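Local coordinates for protein phenolic acid decarboxylase (Sedimentibacter hydroxybenzoicus, PDB 7AE5) that catalyses the reversible, non-oxidative decarboxylation of 4-hydroxybenzoate and 3,4-dihydroxybenzoate, using prenylated FMN and manganese, and so detoxifies phenolic compounds without oxygen, at residues K3-L8 with L12-Q17; G69-H74 with K87-E92; I312-I317 with A345-G350. One frame throughout, in Å; residues are numbered along the deposited sequence.

Overall arrangement
The three contacts follow one another along the chain without interleaving and illustrate how small local contacts, touching one another in turn, join the parts of a multidomain enzyme. Contact 1 folds the N-terminal loop against helix 8-17; contact 2 joins helices 71-77 and 86-96, its centre about 16 Å from that of contact 1, and Leu15 packs on Asn73 between them. The centre of contact 3 is about 14 Å from that of contact 2 and about 24 Å from that of contact 1; it brings the loop before helix 316-320 to strand 340-347, at the edge of the C-terminal sheet within this chain. Trp71 of contact 2 touches both Trp314 and Met346 of contact 3, so the N-terminal region meets the C-terminal domain directly.

Contact 1: residues K3-L8 with L12-Q17; sequences KVYKDL and LEVLEQ
Leu8 O receives the backbone N-H of Leu12 at 2.7 Å (Leu12 N to Leu8 O), the shortest polar contact between 3-8 and 12-17 and the bond of the first turn of helix 8-17. The isobutyl groups of the same two residues meet at their branch points, CG of Leu8 to CG of Leu12 at 3.9 Å, and both also rest on Val64 of strand 62-65. This is a chain entering a helix: Asp7 sits at the N-cap, its OD1 accepting from Glu10 N while OD2 pairs with Arg300, and the loop before it passes across the helix it leads into. In that loop, Tyr5 crosses Val14 at about a right angle. CG2 of Val14 lies in the ring plane at the edge, 3.5 Å from Tyr5 CE2, whereas CG1, anti to the backbone N (chi1 165°), reaches Tyr5 OH at 3.4 Å. The hydroxyl is hydrogen-bonded to Leu76 O, and Phe11 meets the ring edge-to-face. Were Tyr5 an alanine, the methyls of Val14 would probably face a gap and Leu76 O would be likely to lose its hydroxyl partner. Beyond the ring, the end of Lys3 slides past Val14, with NZ 4.2 Å from CG2.

Contact 2: residues G69-H74 with K87-E92; sequences GSWQNH and KDQFYE
Gln89 reaches out from helix 86-96 and inserts its amide between two groups of the first turn of helix 71-77, the carbonyl of Trp71 and the imidazole of His74. Its CG stands anti to its own carbonyl carbon (chi1 -63°), and from there the chain runs extended, which carries the amide over to helix 71-77. The two flat partners are turned very differently against it. The His74 ring is inclined by 39° to the amide, and its ND1 donates to Gln89 OE1 over only 2.6 Å, almost in line with the C=O bond although the oxygen sits somewhat out of the ring plane. The Trp71 indole stands nearly upright on the amide, the planes 84° apart, and presents an edge to it: OE1 lies near the indole plane, 3.9 Å from Trp71 CE3. One corner of the indole, Trp71 CZ3, sits over the centre of the His74 ring, 3.7 Å above its plane. The nitrogen end of the amide gives a 2.9 Å bond from Gln89 NE2 to Trp71 O, oblique to that carbonyl, and a second to Thr84 O in the chain leading into helix 86-96. Ser70 caps helix 71-77, its OG accepting from Asn73 N at 3.1 Å, while Leu323 of helix 323-336 lies against Trp71, His74 and Gln89. This is a buried helix-helix junction of the UbiD N-terminal domain, bridged by one glutamine. Two carbonyl acceptors at NE2 favour this orientation of the amide, which leaves OE1 as acceptor and implies that ND1 of His74 probably carries a hydrogen.

Contact 3: residues I312-I317 with A345-G350; sequences IPWTEI and AMYTHG
Apolar packing, with no hydrogen bond between the segments, joins the loop ahead of helix 316-320 to the end of strand 340-347, the strand at one edge of the C-terminal sheet within this chain. Trp314 supplies one side of it. The peptide bond before this residue is cis, an uncommon state where the second residue is not proline, and the six-membered part of the indole reaches across to the strand. There it crosses Met346 at about a right angle. Met346 CB lies in the indole plane at its edge, and the thioether end curls back (chi3 -29°) to bring CE within 3.5 Å of Trp314 CH2. The backbone takes part too, since Met346 O stands 3.4 Å from Trp314 CZ2. The next residue adds an aromatic neighbour: Tyr347 CE1 approaches Trp314 CZ2 to 3.8 Å, and Met346 CB covers one face of the phenol ring, 4.3 Å above its centre. Tyr347 OH is hydrogen-bonded to Asn344 ND2, which gives the phenol end a partner within its own strand. A second subunit, another copy of this protein, packs against the contact: its Glu398 on Trp314, its Met401 on Tyr347, and its Thr405 is hydrogen-bonded to Thr348. The arrangement fits the UbiD fold, in which a C-terminal domain follows the FMN-binding Rift-related domain and takes part in joining one subunit to another.

Contact 1: residues K3-L8 with L12-Q17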
loop_
_atom_site.group_PDB
_atom_site.type_symbol
_atom_site.label_atom_id
_atom_site.label_comp_id
_atom_site.label_asym_id
_atom_site.label_seq_id
_atom_site.Cartn_x
_atom_site.Cartn_y
_atom_site.Cartn_z
ATOM N N LYS C 3 -20.902 -49.146 1.618
ATOM C CA LYS C 3 -22.023 -49.840 0.996
ATOM C C LYS C 3 -22.804 -48.909 0.073
ATOM O O LYS C 3 -22.636 -47.690 0.117
ATOM C CB LYS C 3 -22.946 -50.430 2.063
ATOM C CG LYS C 3 -23.799 -49.403 2.789
ATOM C CD LYS C 3 -24.605 -50.046 3.906
ATOM C CE LYS C 3 -25.332 -51.290 3.423
ATOM N NZ LYS C 3 -26.784 -51.240 3.747
ATOM N N VAL C 4 -23.660 -49.497 -0.757
ATOM C CA VAL C 4 -24.400 -48.775 -1.785
ATOM C C VAL C 4 -25.859 -48.662 -1.362
ATOM O O VAL C 4 -26.389 -49.522 -0.648
ATOM C CB VAL C 4 -24.269 -49.478 -3.153
ATOM C CG1 VAL C 4 -24.778 -48.590 -4.272
ATOM C CG2 VAL C 4 -22.824 -49.874 -3.406
ATOM N N TYR C 5 -26.509 -47.587 -1.804
ATOM C CA TYR C 5 -27.912 -47.331 -1.506
ATOM C C TYR C 5 -28.710 -47.293 -2.801
ATOM O O TYR C 5 -28.358 -46.560 -3.732
ATOM C CB TYR C 5 -28.089 -46.017 -0.740
ATOM C CG TYR C 5 -27.218 -45.898 0.489
ATOM C CD1 TYR C 5 -25.933 -45.373 0.412
ATOM C CD2 TYR C 5 -27.677 -46.324 1.726
ATOM C CE1 TYR C 5 -25.136 -45.266 1.538
ATOM C CE2 TYR C 5 -26.891 -46.221 2.856
ATOM C CZ TYR C 5 -25.621 -45.693 2.757
ATOM O OH TYR C 5 -24.836 -45.591 3.882
ATOM N N LYS C 6 -29.789 -48.076 -2.851
ATOM C CA LYS C 6 -30.644 -48.119 -4.030
ATOM C C LYS C 6 -31.661 -46.986 -4.063
ATOM O O LYS C 6 -32.216 -46.704 -5.131
ATOM C CB LYS C 6 -31.377 -49.461 -4.102
ATOM C CG LYS C 6 -30.752 -50.470 -5.053
ATOM C CD LYS C 6 -31.785 -51.470 -5.545
ATOM C CE LYS C 6 -32.519 -52.124 -4.384
ATOM N NZ LYS C 6 -33.128 -53.430 -4.768
ATOM N N ASP C 7 -31.918 -46.339 -2.930
ATOM C CA ASP C 7 -32.884 -45.248 -2.855
ATOM C C ASP C 7 -32.615 -44.456 -1.579
ATOM O O ASP C 7 -31.601 -44.660 -0.903
ATOM C CB ASP C 7 -34.322 -45.782 -2.923
ATOM C CG ASP C 7 -34.607 -46.856 -1.884
ATOM O OD1 ASP C 7 -34.038 -46.807 -0.774
ATOM O OD2 ASP C 7 -35.412 -47.765 -2.183
ATOM N N LEU C 8 -33.535 -43.549 -1.248
ATOM C CA LEU C 8 -33.393 -42.741 -0.042
ATOM C C LEU C 8 -33.747 -43.522 1.217
ATOM O O LEU C 8 -33.143 -43.294 2.272
ATOM C CB LEU C 8 -34.267 -41.489 -0.151
ATOM C CG LEU C 8 -34.451 -40.628 1.101
ATOM C CD1 LEU C 8 -33.247 -39.726 1.310
ATOM C CD2 LEU C 8 -35.729 -39.811 1.004
ATOM N N LEU C 12 -31.900 -43.640 4.672
ATOM C CA LEU C 12 -32.533 -43.126 5.883
ATOM C C LEU C 12 -32.401 -44.114 7.036
ATOM O O LEU C 12 -32.116 -43.719 8.172
ATOM C CB LEU C 12 -34.004 -42.814 5.608
ATOM C CG LEU C 12 -34.316 -41.500 4.887
ATOM C CD1 LEU C 12 -35.817 -41.246 4.854
ATOM C CD2 LEU C 12 -33.582 -40.332 5.527
ATOM N N GLU C 13 -32.601 -45.405 6.761
ATOM C CA GLU C 13 -32.505 -46.404 7.821
ATOM C C GLU C 13 -31.067 -46.566 8.299
ATOM O O GLU C 13 -30.826 -46.788 9.491
ATOM C CB GLU C 13 -33.067 -47.741 7.337
ATOM N N VAL C 14 -30.101 -46.465 7.384
ATOM C CA VAL C 14 -28.699 -46.455 7.789
ATOM C C VAL C 14 -28.421 -45.259 8.690
ATOM O O VAL C 14 -27.727 -45.376 9.708
ATOM C CB VAL C 14 -27.784 -46.462 6.550
ATOM C CG1 VAL C 14 -26.362 -46.082 6.930
ATOM C CG2 VAL C 14 -27.815 -47.827 5.884
ATOM N N LEU C 15 -28.973 -44.095 8.336
ATOM C CA LEU C 15 -28.802 -42.902 9.161
ATOM C C LEU C 15 -29.374 -43.114 10.558
ATOM O O LEU C 15 -28.726 -42.796 11.562
ATOM C CB LEU C 15 -29.470 -41.700 8.491
ATOM C CG LEU C 15 -28.802 -41.040 7.284
ATOM C CD1 LEU C 15 -29.635 -39.858 6.815
ATOM C CD2 LEU C 15 -27.388 -40.596 7.613
ATOM N N GLU C 16 -30.594 -43.651 10.639
ATOM C CA GLU C 16 -31.221 -43.868 11.939
ATOM C C GLU C 16 -30.461 -44.908 12.754
ATOM O O GLU C 16 -30.363 -44.792 13.981
ATOM C CB GLU C 16 -32.678 -44.292 11.759
ATOM C CG GLU C 16 -33.432 -44.466 13.067
ATOM C CD GLU C 16 -34.920 -44.674 12.865
ATOM O OE1 GLU C 16 -35.299 -45.393 11.917
ATOM O OE2 GLU C 16 -35.711 -44.118 13.656
ATOM N N GLN C 17 -29.917 -45.931 12.089
ATOM C CA GLN C 17 -29.159 -46.953 12.802
ATOM C C GLN C 17 -27.891 -46.375 13.417
ATOM O O GLN C 17 -27.506 -46.751 14.530
ATOM C CB GLN C 17 -28.820 -48.107 11.859
ATOM C CG GLN C 17 -29.747 -49.303 11.978
ATOM C CD GLN C 17 -29.516 -50.324 10.881
ATOM O OE1 GLN C 17 -28.622 -50.167 10.049
ATOM N NE2 GLN C 17 -30.322 -51.381 10.876
#

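Contact 2: residues G69-H74 with K87-E92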
loop_
_atom_site.group_PDB
_atom_site.type_symbol
_atom_site.label_atom_id
_atom_site.label_comp_id
_atom_site.label_asym_id
_atom_site.label_seq_id
_atom_site.Cartn_x
_atom_site.Cartn_y
_atom_site.Cartn_z
ATOM N N GLY C 69 -26.976 -32.932 5.871
ATOM C CA GLY C 69 -26.509 -31.801 6.653
ATOM C C GLY C 69 -25.517 -32.047 7.774
ATOM O O GLY C 69 -25.671 -31.481 8.861
ATOM N N SER C 70 -24.492 -32.857 7.526
ATOM C CA SER C 70 -23.418 -33.071 8.490
ATOM C C SER C 70 -22.366 -33.952 7.840
ATOM O O SER C 70 -22.655 -34.708 6.909
ATOM C CB SER C 70 -23.917 -33.719 9.787
ATOM O OG SER C 70 -24.287 -35.075 9.588
ATOM N N TRP C 71 -21.136 -33.849 8.350
ATOM C CA TRP C 71 -20.064 -34.695 7.849
ATOM C C TRP C 71 -20.258 -36.154 8.230
ATOM O O TRP C 71 -19.685 -37.032 7.577
ATOM C CB TRP C 71 -18.714 -34.183 8.348
ATOM C CG TRP C 71 -18.328 -32.900 7.691
ATOM C CD1 TRP C 71 -18.127 -31.692 8.294
ATOM C CD2 TRP C 71 -18.142 -32.686 6.287
ATOM N NE1 TRP C 71 -17.799 -30.746 7.353
ATOM C CE2 TRP C 71 -17.806 -31.330 6.113
ATOM C CE3 TRP C 71 -18.217 -33.513 5.161
ATOM C CZ2 TRP C 71 -17.546 -30.781 4.859
ATOM C CZ3 TRP C 71 -17.958 -32.967 3.917
ATOM C CH2 TRP C 71 -17.625 -31.614 3.776
ATOM N N GLN C 72 -21.052 -36.432 9.265
ATOM C CA GLN C 72 -21.424 -37.811 9.556
ATOM C C GLN C 72 -22.340 -38.360 8.471
ATOM O O GLN C 72 -22.105 -39.452 7.940
ATOM C CB GLN C 72 -22.095 -37.902 10.929
ATOM C CG GLN C 72 -21.135 -37.852 12.112
ATOM C CD GLN C 72 -20.471 -36.497 12.276
ATOM O OE1 GLN C 72 -21.027 -35.469 11.888
ATOM N NE2 GLN C 72 -19.278 -36.489 12.859
ATOM N N ASN C 73 -23.389 -37.609 8.124
ATOM C CA ASN C 73 -24.282 -38.026 7.046
ATOM C C ASN C 73 -23.543 -38.089 5.715
ATOM O O ASN C 73 -23.794 -38.984 4.899
ATOM C CB ASN C 73 -25.467 -37.065 6.948
ATOM C CG ASN C 73 -26.271 -36.997 8.228
ATOM O OD1 ASN C 73 -25.838 -37.479 9.274
ATOM N ND2 ASN C 73 -27.448 -36.385 8.155
ATOM N N HIS C 74 -22.636 -37.139 5.480
ATOM C CA HIS C 74 -21.835 -37.148 4.260
ATOM C C HIS C 74 -20.944 -38.381 4.197
ATOM O O HIS C 74 -20.811 -39.006 3.138
ATOM C CB HIS C 74 -20.994 -35.872 4.190
ATOM C CG HIS C 74 -20.429 -35.584 2.834
ATOM N ND1 HIS C 74 -19.324 -36.238 2.332
ATOM C CD2 HIS C 74 -20.805 -34.697 1.882
ATOM C CE1 HIS C 74 -19.049 -35.772 1.127
ATOM N NE2 HIS C 74 -19.934 -34.836 0.829
ATOM N N LYS C 87 -11.048 -34.485 5.578
ATOM C CA LYS C 87 -9.921 -34.699 4.676
ATOM C C LYS C 87 -9.957 -36.102 4.079
ATOM O O LYS C 87 -9.743 -36.282 2.875
ATOM C CB LYS C 87 -8.606 -34.463 5.420
ATOM C CG LYS C 87 -7.362 -34.887 4.653
ATOM C CD LYS C 87 -6.103 -34.599 5.459
ATOM C CE LYS C 87 -4.949 -34.147 4.573
ATOM N NZ LYS C 87 -3.611 -34.411 5.206
ATOM N N ASP C 88 -10.233 -37.111 4.910
ATOM C CA ASP C 88 -10.287 -38.480 4.405
ATOM C C ASP C 88 -11.484 -38.682 3.484
ATOM O O ASP C 88 -11.402 -39.442 2.511
ATOM C CB ASP C 88 -10.323 -39.471 5.567
ATOM C CG ASP C 88 -8.944 -39.759 6.127
ATOM O OD1 ASP C 88 -8.857 -40.264 7.265
ATOM O OD2 ASP C 88 -7.945 -39.478 5.431
ATOM N N GLN C 89 -12.607 -38.019 3.776
ATOM C CA GLN C 89 -13.728 -38.031 2.840
ATOM C C GLN C 89 -13.338 -37.381 1.520
ATOM O O GLN C 89 -13.785 -37.807 0.449
ATOM C CB GLN C 89 -14.939 -37.315 3.444
ATOM C CG GLN C 89 -15.516 -37.959 4.694
ATOM C CD GLN C 89 -16.880 -37.392 5.058
ATOM O OE1 GLN C 89 -17.747 -37.235 4.199
ATOM N NE2 GLN C 89 -17.071 -37.080 6.334
ATOM N N PHE C 90 -12.499 -36.343 1.582
ATOM C CA PHE C 90 -12.045 -35.670 0.370
ATOM C C PHE C 90 -11.183 -36.594 -0.484
ATOM O O PHE C 90 -11.301 -36.598 -1.715
ATOM C CB PHE C 90 -11.287 -34.396 0.753
ATOM C CG PHE C 90 -10.451 -33.815 -0.356
ATOM C CD1 PHE C 90 -11.001 -32.915 -1.252
ATOM C CD2 PHE C 90 -9.108 -34.138 -0.475
ATOM C CE1 PHE C 90 -10.236 -32.369 -2.263
ATOM C CE2 PHE C 90 -8.338 -33.597 -1.486
ATOM C CZ PHE C 90 -8.903 -32.709 -2.380
ATOM N N TYR C 91 -10.318 -37.386 0.153
ATOM C CA TYR C 91 -9.450 -38.286 -0.601
ATOM C C TYR C 91 -10.235 -39.442 -1.204
ATOM O O TYR C 91 -9.931 -39.893 -2.314
ATOM C CB TYR C 91 -8.331 -38.807 0.296
ATOM C CG TYR C 91 -7.195 -37.831 0.451
ATOM C CD1 TYR C 91 -6.655 -37.188 -0.654
ATOM C CD2 TYR C 91 -6.671 -37.540 1.703
ATOM C CE1 TYR C 91 -5.621 -36.290 -0.519
ATOM C CE2 TYR C 91 -5.638 -36.643 1.847
ATOM C CZ TYR C 91 -5.118 -36.023 0.734
ATOM O OH TYR C 91 -4.089 -35.131 0.880
ATOM N N GLU C 92 -11.243 -39.941 -0.485
ATOM C CA GLU C 92 -12.078 -41.004 -1.030
ATOM C C GLU C 92 -12.889 -40.508 -2.223
ATOM O O GLU C 92 -13.027 -41.219 -3.225
ATOM C CB GLU C 92 -12.998 -41.556 0.059
ATOM C CG GLU C 92 -13.777 -42.796 -0.344
ATOM C CD GLU C 92 -12.874 -43.965 -0.691
ATOM O OE1 GLU C 92 -11.831 -44.132 -0.023
ATOM O OE2 GLU C 92 -13.210 -44.718 -1.628
#

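Contact 3: residues I312-I317 with A345-G350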
loop_
_atom_site.group_PDB
_atom_site.type_symbol
_atom_site.label_atom_id
_atom_site.label_comp_id
_atom_site.label_asym_id
_atom_site.label_seq_id
_atom_site.Cartn_x
_atom_site.Cartn_y
_atom_site.Cartn_z
ATOM N N ILE C 312 -28.579 -18.950 6.701
ATOM C CA ILE C 312 -27.237 -18.451 6.983
ATOM C C ILE C 312 -26.316 -19.655 7.152
ATOM O O ILE C 312 -26.584 -20.528 7.990
ATOM C CB ILE C 312 -27.222 -17.539 8.219
ATOM C CG1 ILE C 312 -27.862 -16.189 7.878
ATOM C CG2 ILE C 312 -25.799 -17.352 8.724
ATOM C CD1 ILE C 312 -28.444 -15.462 9.070
ATOM N N PRO C 313 -25.241 -19.750 6.369
ATOM C CA PRO C 313 -24.380 -20.936 6.429
ATOM C C PRO C 313 -23.754 -21.109 7.805
ATOM O O PRO C 313 -23.533 -20.141 8.535
ATOM C CB PRO C 313 -23.315 -20.655 5.360
ATOM C CG PRO C 313 -23.947 -19.650 4.451
ATOM C CD PRO C 313 -24.797 -18.798 5.337
ATOM N N TRP C 314 -23.462 -22.361 8.160
ATOM C CA TRP C 314 -23.673 -23.518 7.290
ATOM C C TRP C 314 -25.052 -24.143 7.480
ATOM O O TRP C 314 -25.575 -24.204 8.595
ATOM C CB TRP C 314 -22.598 -24.582 7.541
ATOM C CG TRP C 314 -21.370 -24.435 6.691
ATOM C CD1 TRP C 314 -20.728 -23.273 6.366
ATOM C CD2 TRP C 314 -20.635 -25.489 6.057
ATOM N NE1 TRP C 314 -19.641 -23.541 5.568
ATOM C CE2 TRP C 314 -19.563 -24.893 5.362
ATOM C CE3 TRP C 314 -20.784 -26.879 6.002
ATOM C CZ2 TRP C 314 -18.642 -25.640 4.629
ATOM C CZ3 TRP C 314 -19.869 -27.618 5.272
ATOM C CH2 TRP C 314 -18.811 -26.997 4.598
ATOM N N THR C 315 -25.637 -24.597 6.377
ATOM C CA THR C 315 -26.847 -25.411 6.416
ATOM C C THR C 315 -26.565 -26.644 5.560
ATOM O O THR C 315 -25.417 -26.943 5.211
ATOM C CB THR C 315 -28.090 -24.635 5.951
ATOM O OG1 THR C 315 -27.943 -24.244 4.582
ATOM C CG2 THR C 315 -28.313 -23.395 6.806
ATOM N N GLU C 316 -27.622 -27.381 5.206
ATOM C CA GLU C 316 -27.440 -28.591 4.410
ATOM C C GLU C 316 -26.842 -28.273 3.043
ATOM O O GLU C 316 -26.027 -29.044 2.522
ATOM C CB GLU C 316 -28.770 -29.325 4.252
ATOM C CG GLU C 316 -28.634 -30.679 3.603
ATOM C CD GLU C 316 -29.969 -31.332 3.325
ATOM O OE1 GLU C 316 -31.008 -30.784 3.751
ATOM O OE2 GLU C 316 -29.978 -32.400 2.678
ATOM N N ILE C 317 -27.223 -27.134 2.457
ATOM C CA ILE C 317 -26.786 -26.796 1.103
ATOM C C ILE C 317 -25.266 -26.731 1.012
ATOM O O ILE C 317 -24.683 -27.098 -0.016
ATOM C CB ILE C 317 -27.435 -25.473 0.647
ATOM C CG1 ILE C 317 -27.057 -25.157 -0.802
ATOM C CG2 ILE C 317 -27.032 -24.323 1.562
ATOM C CD1 ILE C 317 -27.641 -26.122 -1.813
ATOM N N ALA C 345 -12.100 -26.074 -0.805
ATOM C CA ALA C 345 -12.834 -24.993 -1.455
ATOM C C ALA C 345 -14.313 -25.026 -1.080
ATOM O O ALA C 345 -15.190 -24.826 -1.923
ATOM C CB ALA C 345 -12.665 -25.062 -2.971
ATOM N N MET C 346 -14.603 -25.267 0.197
ATOM C CA MET C 346 -15.952 -25.564 0.662
ATOM C C MET C 346 -16.761 -24.338 1.068
ATOM O O MET C 346 -17.902 -24.495 1.515
ATOM C CB MET C 346 -15.892 -26.518 1.861
ATOM C CG MET C 346 -15.167 -27.827 1.618
ATOM S SD MET C 346 -15.273 -28.911 3.058
ATOM C CE MET C 346 -15.392 -27.714 4.390
ATOM N N TYR C 347 -16.222 -23.134 0.931
ATOM C CA TYR C 347 -16.783 -21.963 1.596
ATOM C C TYR C 347 -17.388 -21.013 0.570
ATOM O O TYR C 347 -16.662 -20.347 -0.177
ATOM C CB TYR C 347 -15.707 -21.291 2.442
ATOM C CG TYR C 347 -15.080 -22.279 3.399
ATOM C CD1 TYR C 347 -15.854 -22.932 4.349
ATOM C CD2 TYR C 347 -13.729 -22.586 3.333
ATOM C CE1 TYR C 347 -15.296 -23.850 5.217
ATOM C CE2 TYR C 347 -13.163 -23.501 4.199
ATOM C CZ TYR C 347 -13.950 -24.129 5.138
ATOM O OH TYR C 347 -13.389 -25.043 5.998
ATOM N N THR C 348 -18.719 -20.958 0.551
ATOM C CA THR C 348 -19.490 -20.114 -0.361
ATOM C C THR C 348 -19.098 -20.384 -1.814
ATOM O O THR C 348 -18.645 -19.502 -2.545
ATOM C CB THR C 348 -19.329 -18.634 -0.005
ATOM O OG1 THR C 348 -19.265 -18.494 1.420
ATOM C CG2 THR C 348 -20.513 -17.834 -0.530
ATOM N N HIS C 349 -19.285 -21.643 -2.214
ATOM C CA HIS C 349 -18.965 -22.110 -3.564
ATOM C C HIS C 349 -17.542 -21.739 -3.968
ATOM O O HIS C 349 -17.288 -21.282 -5.082
ATOM C CB HIS C 349 -19.968 -21.583 -4.589
ATOM C CG HIS C 349 -20.182 -22.505 -5.748
ATOM N ND1 HIS C 349 -21.109 -22.258 -6.737
ATOM C CD2 HIS C 349 -19.591 -23.680 -6.073
ATOM C CE1 HIS C 349 -21.079 -23.239 -7.621
ATOM N NE2 HIS C 349 -20.165 -24.114 -7.242
ATOM N N GLY C 350 -16.604 -21.926 -3.045
ATOM C CA GLY C 350 -15.208 -21.736 -3.372
ATOM C C GLY C 350 -14.723 -20.305 -3.382
ATOM O O GLY C 350 -13.647 -20.039 -3.922
#